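Avidin-related protein 4/5 from Gallus gallus probably binds biotin and biotin derivatives with high affinity in a pocket at one end of a beta barrel, like avidin itself. One contact in two of its structures: PDB 2OF8 (chain A, 1.05 Å), residues L14-T19 and G31-A36, and PDB 2OF9 (chain B, 1.35 Å), residues L14-T19 and G31-A36. Structure 2 is superposed on structure 1 by the backbone atoms of these residues (RMSD 0.08 Å); each is numbered along its deposited sequence.

Structure 1 (2OF8). It carries 2 engineered substitutions outside these segments. With BNI (5-(2-oxo-hexahydro-thieno[3,4-D]imidazol-6-yl)-pentanoic acid (4-nitro-phenyl)-amide), chain C.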
loop_
_atom_site.group_PDB
_atom_site.type_symbol
_atom_site.label_atom_id
_atom_site.label_comp_id
_atom_site.label_asym_id
_atom_site.label_seq_id
_atom_site.Cartn_x
_atom_site.Cartn_y
_atom_site.Cartn_z
ATOM N N LEU A 14 0.750 -10.950 -14.891
ATOM C CA LEU A 14 -0.571 -11.577 -14.842
ATOM C C LEU A 14 -1.136 -11.896 -16.226
ATOM O O LEU A 14 -2.195 -12.508 -16.336
ATOM C CB LEU A 14 -1.569 -10.688 -14.093
ATOM C CG LEU A 14 -1.206 -10.315 -12.660
ATOM C CD1 LEU A 14 -2.226 -9.349 -12.087
ATOM C CD2 LEU A 14 -1.056 -11.544 -11.779
ATOM N N GLY A 15 -0.440 -11.473 -17.272
ATOM C CA GLY A 15 -0.885 -11.661 -18.636
ATOM C C GLY A 15 -1.662 -10.497 -19.215
ATOM O O GLY A 15 -2.091 -10.577 -20.359
ATOM N N SER A 16 -1.873 -9.427 -18.456
ATOM C CA SER A 16 -2.560 -8.264 -18.989
ATOM C C SER A 16 -1.725 -7.593 -20.067
ATOM O O SER A 16 -0.503 -7.700 -20.074
ATOM C CB SER A 16 -2.856 -7.269 -17.882
ATOM O OG SER A 16 -3.630 -7.891 -16.878
ATOM N N ILE A 17 -2.401 -6.884 -20.964
ATOM C CA ILE A 17 -1.759 -6.155 -22.056
ATOM C C ILE A 17 -2.144 -4.702 -21.980
ATOM O O ILE A 17 -3.306 -4.373 -21.783
ATOM C CB ILE A 17 -2.181 -6.702 -23.442
ATOM C CG1 ILE A 17 -1.840 -8.175 -23.555
ATOM C CG2 ILE A 17 -1.510 -5.898 -24.577
ATOM C CD1 ILE A 17 -2.341 -8.801 -24.830
ATOM N N MET A 18 -1.181 -3.814 -22.145
ATOM C CA MET A 18 -1.542 -2.419 -22.342
ATOM C C MET A 18 -0.769 -1.827 -23.495
ATOM O O MET A 18 0.344 -2.231 -23.821
ATOM C CB MET A 18 -1.398 -1.586 -21.084
ATOM C CG MET A 18 -0.003 -1.405 -20.650
ATOM S SD MET A 18 0.176 -0.085 -19.322
ATOM C CE MET A 18 1.923 -0.153 -19.194
ATOM N N THR A 19 -1.410 -0.852 -24.111
ATOM C CA THR A 19 -0.883 -0.156 -25.263
ATOM C C THR A 19 -0.856 1.323 -24.928
ATOM O O THR A 19 -1.882 1.898 -24.578
ATOM C CB THR A 19 -1.788 -0.390 -26.476
ATOM O OG1 THR A 19 -1.938 -1.797 -26.703
ATOM C CG2 THR A 19 -1.153 0.142 -27.762
ATOM N N GLY A 31 -3.806 5.587 -23.628
ATOM C CA GLY A 31 -3.634 4.220 -24.041
ATOM C C GLY A 31 -4.837 3.390 -23.687
ATOM O O GLY A 31 -5.883 3.899 -23.302
ATOM N N THR A 32 -4.679 2.084 -23.834
ATOM C CA THR A 32 -5.704 1.132 -23.455
ATOM C C THR A 32 -5.087 0.020 -22.634
ATOM O O THR A 32 -3.890 -0.246 -22.699
ATOM C CB THR A 32 -6.385 0.522 -24.688
ATOM O OG1 THR A 32 -5.414 -0.190 -25.459
ATOM C CG2 THR A 32 -6.955 1.600 -25.616
ATOM N N TYR A 33 -5.942 -0.635 -21.867
ATOM C CA TYR A 33 -5.526 -1.666 -20.933
ATOM C C TYR A 33 -6.523 -2.811 -21.036
ATOM O O TYR A 33 -7.720 -2.601 -20.862
ATOM C CB TYR A 33 -5.498 -1.107 -19.502
ATOM C CG TYR A 33 -4.620 -1.884 -18.547
ATOM C CD1 TYR A 33 -5.029 -3.104 -18.020
ATOM C CD2 TYR A 33 -3.383 -1.398 -18.159
ATOM C CE1 TYR A 33 -4.214 -3.817 -17.138
ATOM C CE2 TYR A 33 -2.567 -2.098 -17.284
ATOM C CZ TYR A 33 -2.976 -3.304 -16.779
ATOM O OH TYR A 33 -2.142 -3.968 -15.912
ATOM N N LEU A 34 -6.025 -4.011 -21.316
ATOM C CA LEU A 34 -6.822 -5.229 -21.340
ATOM C C LEU A 34 -6.348 -6.093 -20.175
ATOM O O LEU A 34 -5.291 -6.722 -20.242
ATOM C CB LEU A 34 -6.672 -5.969 -22.670
ATOM C CG LEU A 34 -7.634 -7.149 -22.839
ATOM C CD1 LEU A 34 -9.079 -6.710 -22.816
ATOM C CD2 LEU A 34 -7.331 -7.890 -24.139
ATOM N N THR A 35 -7.090 -6.059 -19.078
ATOM C CA THR A 35 -6.722 -6.859 -17.927
ATOM C C THR A 35 -7.029 -8.334 -18.160
ATOM O O THR A 35 -8.054 -8.682 -18.738
ATOM C CB THR A 35 -7.376 -6.352 -16.632
ATOM O OG1 THR A 35 -6.917 -7.173 -15.544
ATOM C CG2 THR A 35 -8.919 -6.412 -16.655
ATOM N N ALA A 36 -6.127 -9.196 -17.697
ATOM C CA ALA A 36 -6.343 -10.639 -17.765
ATOM C C ALA A 36 -7.291 -11.122 -16.673
ATOM O O ALA A 36 -7.866 -12.205 -16.806
ATOM C CB ALA A 36 -5.016 -11.382 -17.669
HETATM C C1 BNI C . -11.812 -5.073 -11.166
HETATM C C10 BNI C . -11.407 -4.280 -12.416
HETATM C C9 BNI C . -10.147 -4.829 -13.075
HETATM C C8 BNI C . -8.936 -4.704 -12.161
HETATM C C7 BNI C . -7.749 -5.477 -12.698
HETATM C C2 BNI C . -6.510 -5.349 -11.738
HETATM C C6 BNI C . -4.352 -4.369 -10.837
HETATM C C4 BNI C . -5.354 -6.349 -12.036
HETATM C C5 BNI C . -4.072 -5.760 -11.419
HETATM C C3 BNI C . -3.743 -6.149 -13.667
HETATM O O2 BNI C . -11.738 -6.298 -11.132
HETATM O O3 BNI C . -3.166 -6.207 -14.784
HETATM N N1 BNI C . -3.168 -5.726 -12.542
HETATM N N2 BNI C . -5.006 -6.488 -13.438
HETATM S S1 BNI C . -5.703 -3.713 -11.864
HETATM N N17 BNI C . -12.188 -4.413 -10.069
HETATM C C18 BNI C . -12.635 -4.847 -8.847
HETATM C C20 BNI C . -13.784 -4.257 -8.237
HETATM C C21 BNI C . -14.228 -4.724 -6.951
HETATM C C22 BNI C . -13.517 -5.807 -6.280
HETATM C C23 BNI C . -12.367 -6.401 -6.894
HETATM C C24 BNI C . -11.924 -5.937 -8.166
HETATM N N25 BNI C . -14.012 -6.286 -4.932
HETATM O O26 BNI C . -14.966 -5.789 -4.408
HETATM O O27 BNI C . -13.461 -7.171 -4.346
HETATM O O HOH W 1 -4.013 -2.668 -24.956
#

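Structure 2 (2OF9). It carries 2 engineered substitutions outside these segments.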
loop_
_atom_site.group_PDB
_atom_site.type_symbol
_atom_site.label_atom_id
_atom_site.label_comp_id
_atom_site.label_asym_id
_atom_site.label_seq_id
_atom_site.Cartn_x
_atom_site.Cartn_y
_atom_site.Cartn_z
ATOM N N LEU B 14 0.704 -11.029 -14.840
ATOM C CA LEU B 14 -0.616 -11.661 -14.774
ATOM C C LEU B 14 -1.176 -11.953 -16.170
ATOM O O LEU B 14 -2.249 -12.548 -16.282
ATOM C CB LEU B 14 -1.607 -10.792 -14.020
ATOM C CG LEU B 14 -1.204 -10.497 -12.566
ATOM C CD1 LEU B 14 -2.266 -9.614 -11.919
ATOM C CD2 LEU B 14 -0.985 -11.773 -11.747
ATOM N N GLY B 15 -0.477 -11.528 -17.218
ATOM C CA GLY B 15 -0.910 -11.732 -18.592
ATOM C C GLY B 15 -1.649 -10.569 -19.224
ATOM O O GLY B 15 -2.014 -10.634 -20.390
ATOM N N SER B 16 -1.851 -9.488 -18.487
ATOM C CA SER B 16 -2.551 -8.329 -19.013
ATOM C C SER B 16 -1.692 -7.636 -20.036
ATOM O O SER B 16 -0.480 -7.741 -20.008
ATOM C CB SER B 16 -2.859 -7.357 -17.892
ATOM O OG SER B 16 -3.588 -8.015 -16.887
ATOM N N ILE B 17 -2.335 -6.912 -20.953
ATOM C CA ILE B 17 -1.641 -6.180 -22.006
ATOM C C ILE B 17 -2.101 -4.736 -22.009
ATOM O O ILE B 17 -3.286 -4.473 -21.856
ATOM C CB ILE B 17 -1.934 -6.817 -23.398
ATOM C CG1 ILE B 17 -1.475 -8.276 -23.424
ATOM C CG2 ILE B 17 -1.258 -5.988 -24.530
ATOM C CD1 ILE B 17 -1.758 -9.035 -24.722
ATOM N N MET B 18 -1.174 -3.799 -22.190
ATOM C CA MET B 18 -1.561 -2.404 -22.375
ATOM C C MET B 18 -0.800 -1.794 -23.527
ATOM O O MET B 18 0.318 -2.190 -23.842
ATOM C CB MET B 18 -1.388 -1.593 -21.108
ATOM C CG MET B 18 0.002 -1.415 -20.669
ATOM S SD MET B 18 0.140 -0.294 -19.228
ATOM C CE MET B 18 1.901 -0.255 -19.049
ATOM N N THR B 19 -1.426 -0.801 -24.135
ATOM C CA THR B 19 -0.885 -0.107 -25.290
ATOM C C THR B 19 -0.903 1.368 -24.942
ATOM O O THR B 19 -1.962 1.922 -24.661
ATOM C CB THR B 19 -1.765 -0.355 -26.512
ATOM O OG1 THR B 19 -1.831 -1.763 -26.774
ATOM C CG2 THR B 19 -1.139 0.258 -27.778
ATOM N N GLY B 31 -3.830 5.632 -23.501
ATOM C CA GLY B 31 -3.716 4.303 -24.050
ATOM C C GLY B 31 -4.877 3.437 -23.651
ATOM O O GLY B 31 -5.908 3.918 -23.222
ATOM N N THR B 32 -4.709 2.133 -23.846
ATOM C CA THR B 32 -5.712 1.165 -23.450
ATOM C C THR B 32 -5.078 0.021 -22.667
ATOM O O THR B 32 -3.896 -0.254 -22.781
ATOM C CB THR B 32 -6.442 0.574 -24.658
ATOM O OG1 THR B 32 -5.486 -0.062 -25.506
ATOM C CG2 THR B 32 -7.097 1.671 -25.511
ATOM N N TYR B 33 -5.910 -0.610 -21.865
ATOM C CA TYR B 33 -5.500 -1.653 -20.938
ATOM C C TYR B 33 -6.499 -2.783 -21.050
ATOM O O TYR B 33 -7.681 -2.574 -20.856
ATOM C CB TYR B 33 -5.477 -1.107 -19.498
ATOM C CG TYR B 33 -4.698 -1.944 -18.530
ATOM C CD1 TYR B 33 -5.223 -3.118 -18.026
ATOM C CD2 TYR B 33 -3.447 -1.552 -18.094
ATOM C CE1 TYR B 33 -4.521 -3.899 -17.157
ATOM C CE2 TYR B 33 -2.741 -2.321 -17.203
ATOM C CZ TYR B 33 -3.276 -3.487 -16.729
ATOM O OH TYR B 33 -2.571 -4.280 -15.834
ATOM N N LEU B 34 -6.003 -3.984 -21.333
ATOM C CA LEU B 34 -6.805 -5.193 -21.381
ATOM C C LEU B 34 -6.332 -6.074 -20.229
ATOM O O LEU B 34 -5.256 -6.681 -20.282
ATOM C CB LEU B 34 -6.620 -5.898 -22.732
ATOM C CG LEU B 34 -7.549 -7.091 -22.922
ATOM C CD1 LEU B 34 -8.998 -6.673 -22.838
ATOM C CD2 LEU B 34 -7.296 -7.777 -24.269
ATOM N N THR B 35 -7.111 -6.088 -19.166
ATOM C CA THR B 35 -6.748 -6.862 -18.002
ATOM C C THR B 35 -7.051 -8.335 -18.209
ATOM O O THR B 35 -8.071 -8.694 -18.797
ATOM C CB THR B 35 -7.404 -6.301 -16.745
ATOM O OG1 THR B 35 -6.865 -7.005 -15.622
ATOM C CG2 THR B 35 -8.913 -6.482 -16.717
ATOM N N ALA B 36 -6.140 -9.182 -17.719
ATOM C CA ALA B 36 -6.340 -10.630 -17.734
ATOM C C ALA B 36 -7.224 -11.034 -16.571
ATOM O O ALA B 36 -7.807 -12.123 -16.605
ATOM C CB ALA B 36 -5.020 -11.350 -17.642
HETATM O O HOH W 2 -4.054 -6.364 -14.847
HETATM O O HOH W 3 -4.033 -2.584 -25.165
#

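Structure 1 (2OF8)
Ser16 and Ala36 meet where strand 17-20 begins and strand 28-34 ends, a hairpin of the closed avidin-type barrel, in the wall of the ligand pocket. Backbone hydrogen bonds pair Ile17 with Leu34 and Thr19 with Thr32. Ala36 N donates to Ser16 OG (2.9 Å, 166°), leaving that hydroxyl's proton for the ligand BNI. Ser16 OG, anti to its carbonyl carbon (chi1 -58°), and Tyr33 OH both donate to the ureido carbonyl oxygen, BNI O3, each at 2.7 Å; O3 lies in the Tyr33 ring plane, at its edge. Thr35 OG1 accepts a nearly straight bond from BNI N2 (2.9 Å, 173°) and is also hydrogen-bonded to Val37 O. Met18 passes Tyr33 obliquely, Met18 CB 3.5 Å from Tyr33 CD2 and Met18 SD 5.0 Å from the ring centroid, a Met-aromatic contact. Water 1 bridges OG1 of Thr19, which Lys9 also binds, and OG1 of Thr32.

Structure 2 (2OF9)
Ala36 N donates to Ser16 OG, a bond of 2.9 Å (170°), while backbone hydrogen bonds pair Ile17 with Leu34 and Thr19 with Thr32. Ser16 OG, anti to its carbonyl carbon (chi1 -56°), and Tyr33 OH are each hydrogen-bonded to water 2 at 2.7 Å. This water lies in the plane of the Tyr33 ring, at its edge. Its third bond goes to Thr35 OG1 (3.0 Å), with the water as donor, so three hydroxyls from the two segments hold it; Thr35 OG1 is also hydrogen-bonded to Val37 O. Tyr33 is passed obliquely by Met18, with Met18 CB 3.7 Å from Tyr33 CD2 and Met18 SD 5.0 Å from the ring centroid, a Met-aromatic contact. Water 3 bridges OG1 of Thr19, which Lys9 also binds, and OG1 of Thr32.

Structure 1 against structure 2
The bound group is the difference. BNI lies against Leu14(A), Ser16(A), Tyr33(A) and Thr35(A); in structure 2, titled apo, formic acid occupies this place wholly or in part, so neither pocket is empty. Water 2 stands at the position of BNI O3. Ser16(B) OG and Tyr33(B) OH meet this water at 2.7 Å, as Ser16(A) OG and Tyr33(A) OH meet O3, so one oxygen stands in for another. The donor to threonine is of another kind: BNI N2 gives its N-H to Thr35(A) OG1, whereas water 2 donates to Thr35(B) OG1. Leu14(A) CD1 lies 3.8 Å from BNI N1, in van der Waals contact with the ureido ring; Leu14(B) lacks this contact.

The residues hardly answer: the side chains of Leu14(A), Ser16(A), Tyr33(A) and Thr35(A) keep their place, consistent with hydroxyls that hold the same positions round either oxygen. Met18(A), Thr19(A), Thr32(A) and Leu34(A) also match their counterparts. The bond from Ala36(A) N to Ser16(A) OG recurs between Ala36(B) and Ser16(B), and waters 1 and 3 coincide.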